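Local coordinates for putative cell invasion protein with MAC/Perforin domain (Bacteroides thetaiotaomicron VPI-5482, PDB 3KK7), which is of uncertain function but belongs to the membrane-attack complex/perforin family, which includes pore-forming proteins, and has been named a putative cell invasion protein, at residues 65-70 with 140-145; 113-118 with 130-135. All blocks are in the same frame, centred on the assembly; numbering follows the deposited sequence.

Both contacts fix helix 133-146, which lies in the connection between the paired strands 93-108 and 157-173 of the MACPF domain. Contact 2 is the more buried: a leucine and a glutamate, its carboxylate included, gather round a phenylalanine near the start of the helix. Contact 1, farther along the helix, is smaller and only partly buried, and it is polar, with two hydroxyls gathered at one carbonyl of a loop. Along the chain 113-118 and 130-135 are nested between 65-70 and 140-145. In space the two contacts meet at F135, whose CE1 lies 4.0 Å from I69 CG1, so one ring touches both loops.

Contact 1. Residues 65-70 with 140-145; sequences GTSIIG and QKTIKE
T142, on helix 133-146, meets the backbone carbonyl of T66 and the hydroxyl of S67 in the loop. T142 OG1 lies 3.1 Å from T66 O, within hydrogen-bonding distance, but G138 O, one turn back in the helix, is a rival acceptor for the same proton. With OG1 beside the backbone N (chi1 -56°) the hydroxyl can reach both carbonyls, while the methyl CG2 rests 3.7 Å from T66 O. S67 approaches with its hydroxyl: OG stands 3.5 Å from T142 OG1 and bonds back to T66 O at 2.6 Å, in the carbonyl plane and on a lone pair. T66 O thus has a serine and a threonine hydroxyl beside it. T66 starts its side chain away from the helix, and OG1 shapes the loop instead: it accepts from I68 N at 3.2 Å, an ST turn, and also bonds D71. A further tie to the helix comes from R139, which bonds S67 O. The loop, between strands 58-60 and 75-76, packs I68 on R221, S223 and L225 of strand 220-230, and I143 of the helix touches Y227 of that strand, so loop and helix share a neighbour in the large antiparallel sheet.

Contact 2. Residues 113-118 with 130-135; sequences RLEKNK and LNLGPF
L114 and E115 face F135 and L132 across well-separated backbones: the CA atoms of E115 and L132 are 8.6 Å apart, those of L114 and F135 9.5 Å. On one side a short 3-10 segment at 113-114 runs into a type I turn from E115 to K118; on the other, N131 OD1 takes the N-H of G133 at 2.9 Å, from above its carbonyl plane, a capping bond where the chain turns into helix 133-146. F135, with CG anti to the backbone N (chi1 173°), reaches out so that CE2 meets L114 CD2 at 3.5 Å. The same ring carbon lies 3.6 Å from E115 OE2, and carboxylate and ring planes are 83° apart. E115 is bent at chi2, and its CG sits 4.1 Å from L132 CD2. This buried carboxylate is held in the intervening loop, OE1 by the hydroxyl of T121 and OE2 by the backbone N of F120. The F120 ring stacks on F135, and L114 also packs on Y108 at the end of strand 93-108. The contact folds the strand-to-helix connection back onto helix 133-146, a region probably corresponding to the first helical cluster that pore-forming MACPF relatives refold into membrane hairpins.

Contact 1. Residues 65-70 with 140-145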
ATOM      1  N   GLY A  65      -7.384  -9.881  -2.778  1.00 29.63           N
ATOM      2  CA  GLY A  65      -8.812  -9.630  -3.003  1.00 28.30           C
ATOM      3  C   GLY A  65      -9.359 -10.582  -4.032  1.00 26.97           C
ATOM      4  O   GLY A  65      -8.740 -11.565  -4.376  1.00 26.09           O
ATOM      5  N   THR A  66     -10.531 -10.260  -4.536  1.00 26.54           N
ATOM      6  CA  THR A  66     -11.176 -11.057  -5.566  1.00 25.91           C
ATOM      7  C   THR A  66     -10.533 -10.894  -6.967  1.00 25.85           C
ATOM      8  O   THR A  66     -10.751 -11.726  -7.843  1.00 25.51           O
ATOM      9  CB  THR A  66     -12.625 -10.658  -5.684  1.00 26.08           C
ATOM     10  OG1 THR A  66     -12.708  -9.322  -6.246  1.00 25.89           O
ATOM     11  CG2 THR A  66     -13.313 -10.755  -4.307  1.00 23.41           C
ATOM     12  N   SER A  67      -9.778  -9.805  -7.158  1.00 25.26           N
ATOM     13  CA  SER A  67      -9.096  -9.454  -8.416  1.00 25.03           C
ATOM     14  C   SER A  67     -10.042  -8.811  -9.431  1.00 25.42           C
ATOM     15  O   SER A  67      -9.643  -8.523 -10.548  1.00 25.07           O
ATOM     16  CB  SER A  67      -8.355 -10.640  -9.052  1.00 25.19           C
ATOM     17  OG  SER A  67      -9.208 -11.360  -9.911  1.00 24.14           O
ATOM     18  N   ILE A  68     -11.297  -8.576  -9.034  1.00 26.18           N
ATOM     19  CA  ILE A  68     -12.219  -7.805  -9.840  1.00 25.52           C
ATOM     20  C   ILE A  68     -12.033  -6.360  -9.399  1.00 25.46           C
ATOM     21  O   ILE A  68     -12.257  -6.007  -8.245  1.00 24.86           O
ATOM     22  CB  ILE A  68     -13.654  -8.235  -9.672  1.00 25.44           C
ATOM     23  CG1 ILE A  68     -13.805  -9.742  -9.925  1.00 26.46           C
ATOM     24  CG2 ILE A  68     -14.525  -7.470 -10.653  1.00 24.03           C
ATOM     25  CD1 ILE A  68     -13.523 -10.195 -11.353  1.00 25.31           C
ATOM     26  N   ILE A  69     -11.600  -5.542 -10.352  1.00 25.61           N
ATOM     27  CA  ILE A  69     -11.274  -4.142 -10.118  1.00 25.40           C
ATOM     28  C   ILE A  69     -12.520  -3.366  -9.693  1.00 25.21           C
ATOM     29  O   ILE A  69     -13.514  -3.330 -10.419  1.00 23.70           O
ATOM     30  CB  ILE A  69     -10.716  -3.490 -11.392  1.00 25.20           C
ATOM     31  CG1 ILE A  69      -9.455  -4.220 -11.870  1.00 25.43           C
ATOM     32  CG2 ILE A  69     -10.419  -2.002 -11.143  1.00 25.39           C
ATOM     33  CD1 ILE A  69      -9.178  -4.007 -13.347  1.00 23.21           C
ATOM     34  N   GLY A  70     -12.447  -2.752  -8.521  1.00 25.18           N
ATOM     35  CA  GLY A  70     -13.541  -1.932  -8.018  1.00 26.11           C
ATOM     36  C   GLY A  70     -14.642  -2.675  -7.281  1.00 26.44           C
ATOM     37  O   GLY A  70     -15.614  -2.062  -6.847  1.00 27.37           O
ATOM     38  N   GLN A 140      -4.530 -14.561 -11.443  1.00 24.32           N
ATOM     39  CA  GLN A 140      -4.211 -15.947 -11.750  1.00 24.55           C
ATOM     40  C   GLN A 140      -4.688 -16.878 -10.642  1.00 24.36           C
ATOM     41  O   GLN A 140      -5.162 -17.954 -10.909  1.00 23.62           O
ATOM     42  CB  GLN A 140      -2.704 -16.175 -11.961  1.00 24.72           C
ATOM     43  CG  GLN A 140      -2.393 -17.638 -12.347  1.00 25.32           C
ATOM     44  CD  GLN A 140      -0.964 -17.887 -12.766  1.00 27.94           C
ATOM     45  OE1 GLN A 140      -0.088 -17.046 -12.606  1.00 29.76           O
ATOM     46  NE2 GLN A 140      -0.719 -19.059 -13.300  1.00 30.00           N
ATOM     47  N   LYS A 141      -4.516 -16.458  -9.398  1.00 24.93           N
ATOM     48  CA  LYS A 141      -4.950 -17.241  -8.253  1.00 25.47           C
ATOM     49  C   LYS A 141      -6.474 -17.488  -8.317  1.00 24.94           C
ATOM     50  O   LYS A 141      -6.939 -18.614  -8.134  1.00 25.08           O
ATOM     51  CB  LYS A 141      -4.507 -16.535  -6.957  1.00 25.79           C
ATOM     52  CG  LYS A 141      -5.018 -17.173  -5.676  1.00 28.30           C
ATOM     53  CD  LYS A 141      -4.343 -16.566  -4.419  1.00 30.33           C
ATOM     54  CE  LYS A 141      -4.908 -17.158  -3.120  1.00 30.20           C
ATOM     55  NZ  LYS A 141      -6.354 -16.806  -2.889  1.00 32.42           N
ATOM     56  N   THR A 142      -7.226 -16.442  -8.640  1.00 24.54           N
ATOM     57  CA  THR A 142      -8.653 -16.539  -8.800  1.00 24.09           C
ATOM     58  C   THR A 142      -9.015 -17.447  -9.957  1.00 24.90           C
ATOM     59  O   THR A 142      -9.895 -18.309  -9.813  1.00 24.52           O
ATOM     60  CB  THR A 142      -9.304 -15.137  -9.033  1.00 23.95           C
ATOM     61  OG1 THR A 142      -8.956 -14.273  -7.954  1.00 23.62           O
ATOM     62  CG2 THR A 142     -10.827 -15.238  -9.130  1.00 20.48           C
ATOM     63  N   ILE A 143      -8.357 -17.260 -11.107  1.00 25.71           N
ATOM     64  CA  ILE A 143      -8.658 -18.122 -12.258  1.00 26.55           C
ATOM     65  C   ILE A 143      -8.474 -19.574 -11.827  1.00 27.36           C
ATOM     66  O   ILE A 143      -9.354 -20.406 -12.046  1.00 27.55           O
ATOM     67  CB  ILE A 143      -7.762 -17.902 -13.495  1.00 26.62           C
ATOM     68  CG1 ILE A 143      -7.784 -16.445 -13.950  1.00 27.67           C
ATOM     69  CG2 ILE A 143      -8.226 -18.798 -14.641  1.00 23.72           C
ATOM     70  CD1 ILE A 143      -9.155 -15.895 -14.214  1.00 29.63           C
ATOM     71  N   LYS A 144      -7.356 -19.864 -11.178  1.00 27.85           N
ATOM     72  CA  LYS A 144      -7.075 -21.226 -10.775  1.00 29.11           C
ATOM     73  C   LYS A 144      -8.099 -21.775  -9.776  1.00 29.44           C
ATOM     74  O   LYS A 144      -8.415 -22.950  -9.828  1.00 28.44           O
ATOM     75  CB  LYS A 144      -5.657 -21.355 -10.227  1.00 29.45           C
ATOM     76  CG  LYS A 144      -4.564 -21.248 -11.268  1.00 29.94           C
ATOM     77  CD  LYS A 144      -3.229 -21.712 -10.663  1.00 31.99           C
ATOM     78  CE  LYS A 144      -2.127 -21.769 -11.676  1.00 32.59           C
ATOM     79  NZ  LYS A 144      -0.877 -22.333 -11.077  1.00 34.75           N
ATOM     80  N   GLU A 145      -8.652 -20.924  -8.918  1.00 30.69           N
ATOM     81  CA  GLU A 145      -9.642 -21.370  -7.929  1.00 31.96           C
ATOM     82  C   GLU A 145     -11.018 -21.462  -8.531  1.00 33.31           C
ATOM     83  O   GLU A 145     -11.848 -22.213  -8.034  1.00 33.81           O
ATOM     84  CB  GLU A 145      -9.710 -20.425  -6.722  1.00 32.16           C
ATOM     85  CG  GLU A 145      -8.506 -20.480  -5.817  1.00 32.31           C
ATOM     86  CD  GLU A 145      -8.425 -19.334  -4.822  1.00 33.74           C
ATOM     87  OE1 GLU A 145      -9.318 -18.466  -4.785  1.00 36.42           O
ATOM     88  OE2 GLU A 145      -7.442 -19.301  -4.054  1.00 35.40           O
TER

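Contact 2. Residues 113-118 with 130-135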
ATOM      1  N   ARG A 113      -0.468  -9.830 -20.348  1.00 28.95           N
ATOM      2  CA  ARG A 113      -1.468  -9.290 -21.261  1.00 28.34           C
ATOM      3  C   ARG A 113      -2.733  -8.834 -20.518  1.00 27.45           C
ATOM      4  O   ARG A 113      -3.493  -8.072 -21.080  1.00 26.96           O
ATOM      5  CB  ARG A 113      -1.850 -10.309 -22.331  1.00 28.39           C
ATOM      6  CG  ARG A 113      -0.676 -10.840 -23.186  1.00 29.26           C
ATOM      7  CD  ARG A 113      -0.275  -9.940 -24.294  1.00 28.84           C
ATOM      8  NE  ARG A 113      -1.421  -9.503 -25.080  1.00 30.66           N
ATOM      9  CZ  ARG A 113      -1.376  -8.533 -25.986  1.00 30.01           C
ATOM     10  NH1 ARG A 113      -0.221  -7.913 -26.248  1.00 31.37           N
ATOM     11  NH2 ARG A 113      -2.478  -8.191 -26.643  1.00 27.89           N
ATOM     12  N   LEU A 114      -2.959  -9.318 -19.290  1.00 26.37           N
ATOM     13  CA  LEU A 114      -4.091  -8.882 -18.452  1.00 25.94           C
ATOM     14  C   LEU A 114      -4.225  -7.351 -18.419  1.00 25.79           C
ATOM     15  O   LEU A 114      -5.340  -6.799 -18.429  1.00 25.07           O
ATOM     16  CB  LEU A 114      -3.932  -9.409 -17.016  1.00 25.14           C
ATOM     17  CG  LEU A 114      -4.980  -8.998 -15.977  1.00 24.20           C
ATOM     18  CD1 LEU A 114      -6.455  -9.270 -16.418  1.00 20.48           C
ATOM     19  CD2 LEU A 114      -4.672  -9.708 -14.647  1.00 21.69           C
ATOM     20  N   GLU A 115      -3.067  -6.690 -18.408  1.00 25.79           N
ATOM     21  CA  GLU A 115      -2.990  -5.237 -18.370  1.00 25.69           C
ATOM     22  C   GLU A 115      -2.736  -4.565 -19.738  1.00 24.94           C
ATOM     23  O   GLU A 115      -2.369  -3.404 -19.805  1.00 24.88           O
ATOM     24  CB  GLU A 115      -1.936  -4.822 -17.333  1.00 25.53           C
ATOM     25  CG  GLU A 115      -2.487  -4.833 -15.930  1.00 25.86           C
ATOM     26  CD  GLU A 115      -3.563  -3.772 -15.738  1.00 26.69           C
ATOM     27  OE1 GLU A 115      -3.218  -2.563 -15.646  1.00 27.11           O
ATOM     28  OE2 GLU A 115      -4.759  -4.152 -15.706  1.00 28.87           O
ATOM     29  N   LYS A 116      -2.986  -5.270 -20.824  1.00 24.41           N
ATOM     30  CA  LYS A 116      -2.812  -4.689 -22.157  1.00 24.44           C
ATOM     31  C   LYS A 116      -3.593  -3.376 -22.356  1.00 24.57           C
ATOM     32  O   LYS A 116      -3.151  -2.540 -23.125  1.00 26.30           O
ATOM     33  CB  LYS A 116      -3.208  -5.684 -23.263  1.00 23.94           C
ATOM     34  CG  LYS A 116      -4.730  -5.941 -23.423  1.00 23.13           C
ATOM     35  CD  LYS A 116      -4.980  -7.015 -24.461  1.00 23.08           C
ATOM     36  CE  LYS A 116      -6.428  -7.109 -24.841  1.00 24.14           C
ATOM     37  NZ  LYS A 116      -6.638  -8.072 -25.983  1.00 22.35           N
ATOM     38  N   ASN A 117      -4.748  -3.221 -21.717  1.00 23.95           N
ATOM     39  CA  ASN A 117      -5.523  -1.972 -21.752  1.00 23.79           C
ATOM     40  C   ASN A 117      -5.373  -1.131 -20.492  1.00 23.41           C
ATOM     41  O   ASN A 117      -6.135  -0.209 -20.256  1.00 22.69           O
ATOM     42  CB  ASN A 117      -7.003  -2.287 -21.994  1.00 23.82           C
ATOM     43  CG  ASN A 117      -7.239  -2.994 -23.324  1.00 24.01           C
ATOM     44  OD1 ASN A 117      -6.424  -2.910 -24.233  1.00 23.14           O
ATOM     45  ND2 ASN A 117      -8.367  -3.688 -23.437  1.00 24.84           N
ATOM     46  N   LYS A 118      -4.388  -1.478 -19.677  1.00 24.12           N
ATOM     47  CA  LYS A 118      -4.087  -0.761 -18.458  1.00 24.89           C
ATOM     48  C   LYS A 118      -5.314  -0.568 -17.550  1.00 24.26           C
ATOM     49  O   LYS A 118      -5.440   0.441 -16.858  1.00 23.85           O
ATOM     50  CB  LYS A 118      -3.452   0.586 -18.826  1.00 25.92           C
ATOM     51  CG  LYS A 118      -2.095   0.456 -19.473  1.00 28.54           C
ATOM     52  CD  LYS A 118      -1.397   1.819 -19.485  1.00 33.84           C
ATOM     53  CE  LYS A 118       0.099   1.718 -19.843  1.00 36.32           C
ATOM     54  NZ  LYS A 118       0.582   3.058 -20.318  1.00 38.86           N
ATOM     55  N   LEU A 130       3.851   1.921  -9.611  1.00 23.17           N
ATOM     56  CA  LEU A 130       2.951   0.801  -9.395  1.00 23.13           C
ATOM     57  C   LEU A 130       3.620  -0.541  -9.706  1.00 23.16           C
ATOM     58  O   LEU A 130       4.180  -0.728 -10.767  1.00 23.25           O
ATOM     59  CB  LEU A 130       1.671   0.990 -10.222  1.00 22.29           C
ATOM     60  CG  LEU A 130       0.628  -0.089 -10.047  1.00 22.24           C
ATOM     61  CD1 LEU A 130       0.192  -0.210  -8.572  1.00 20.10           C
ATOM     62  CD2 LEU A 130      -0.510   0.193 -10.977  1.00 21.37           C
ATOM     63  N   ASN A 131       3.563  -1.456  -8.746  1.00 23.94           N
ATOM     64  CA  ASN A 131       3.970  -2.828  -8.941  1.00 23.78           C
ATOM     65  C   ASN A 131       2.737  -3.621  -9.335  1.00 24.18           C
ATOM     66  O   ASN A 131       1.838  -3.791  -8.536  1.00 24.82           O
ATOM     67  CB  ASN A 131       4.568  -3.415  -7.661  1.00 23.65           C
ATOM     68  CG  ASN A 131       5.123  -4.849  -7.875  1.00 22.83           C
ATOM     69  OD1 ASN A 131       4.997  -5.389  -8.962  1.00 20.89           O
ATOM     70  ND2 ASN A 131       5.717  -5.452  -6.834  1.00 16.82           N
ATOM     71  N   LEU A 132       2.713  -4.116 -10.564  1.00 24.87           N
ATOM     72  CA  LEU A 132       1.607  -4.906 -11.067  1.00 24.75           C
ATOM     73  C   LEU A 132       1.630  -6.381 -10.662  1.00 25.59           C
ATOM     74  O   LEU A 132       0.598  -7.047 -10.771  1.00 25.97           O
ATOM     75  CB  LEU A 132       1.556  -4.794 -12.584  1.00 24.51           C
ATOM     76  CG  LEU A 132       1.125  -3.432 -13.128  1.00 23.90           C
ATOM     77  CD1 LEU A 132       1.377  -3.344 -14.619  1.00 19.06           C
ATOM     78  CD2 LEU A 132      -0.392  -3.180 -12.777  1.00 25.05           C
ATOM     79  N   GLY A 133       2.780  -6.885 -10.190  1.00 25.98           N
ATOM     80  CA  GLY A 133       2.920  -8.291  -9.786  1.00 26.39           C
ATOM     81  C   GLY A 133       1.776  -8.824  -8.925  1.00 27.23           C
ATOM     82  O   GLY A 133       1.145  -9.834  -9.250  1.00 27.29           O
ATOM     83  N   PRO A 134       1.466  -8.126  -7.827  1.00 28.28           N
ATOM     84  CA  PRO A 134       0.393  -8.651  -6.953  1.00 28.75           C
ATOM     85  C   PRO A 134      -0.985  -8.696  -7.609  1.00 28.32           C
ATOM     86  O   PRO A 134      -1.735  -9.665  -7.408  1.00 28.47           O
ATOM     87  CB  PRO A 134       0.421  -7.710  -5.750  1.00 28.85           C
ATOM     88  CG  PRO A 134       1.856  -7.125  -5.777  1.00 29.36           C
ATOM     89  CD  PRO A 134       2.182  -6.989  -7.224  1.00 28.18           C
ATOM     90  N   PHE A 135      -1.303  -7.685  -8.407  1.00 27.57           N
ATOM     91  CA  PHE A 135      -2.550  -7.706  -9.140  1.00 27.25           C
ATOM     92  C   PHE A 135      -2.588  -8.921 -10.067  1.00 27.67           C
ATOM     93  O   PHE A 135      -3.560  -9.656 -10.083  1.00 27.59           O
ATOM     94  CB  PHE A 135      -2.742  -6.433  -9.947  1.00 26.86           C
ATOM     95  CG  PHE A 135      -3.930  -6.482 -10.831  1.00 25.54           C
ATOM     96  CD1 PHE A 135      -5.197  -6.542 -10.280  1.00 26.53           C
ATOM     97  CD2 PHE A 135      -3.788  -6.504 -12.211  1.00 26.37           C
ATOM     98  CE1 PHE A 135      -6.313  -6.622 -11.078  1.00 27.19           C
ATOM     99  CE2 PHE A 135      -4.891  -6.579 -13.041  1.00 26.09           C
ATOM    100  CZ  PHE A 135      -6.159  -6.649 -12.484  1.00 27.60           C
TER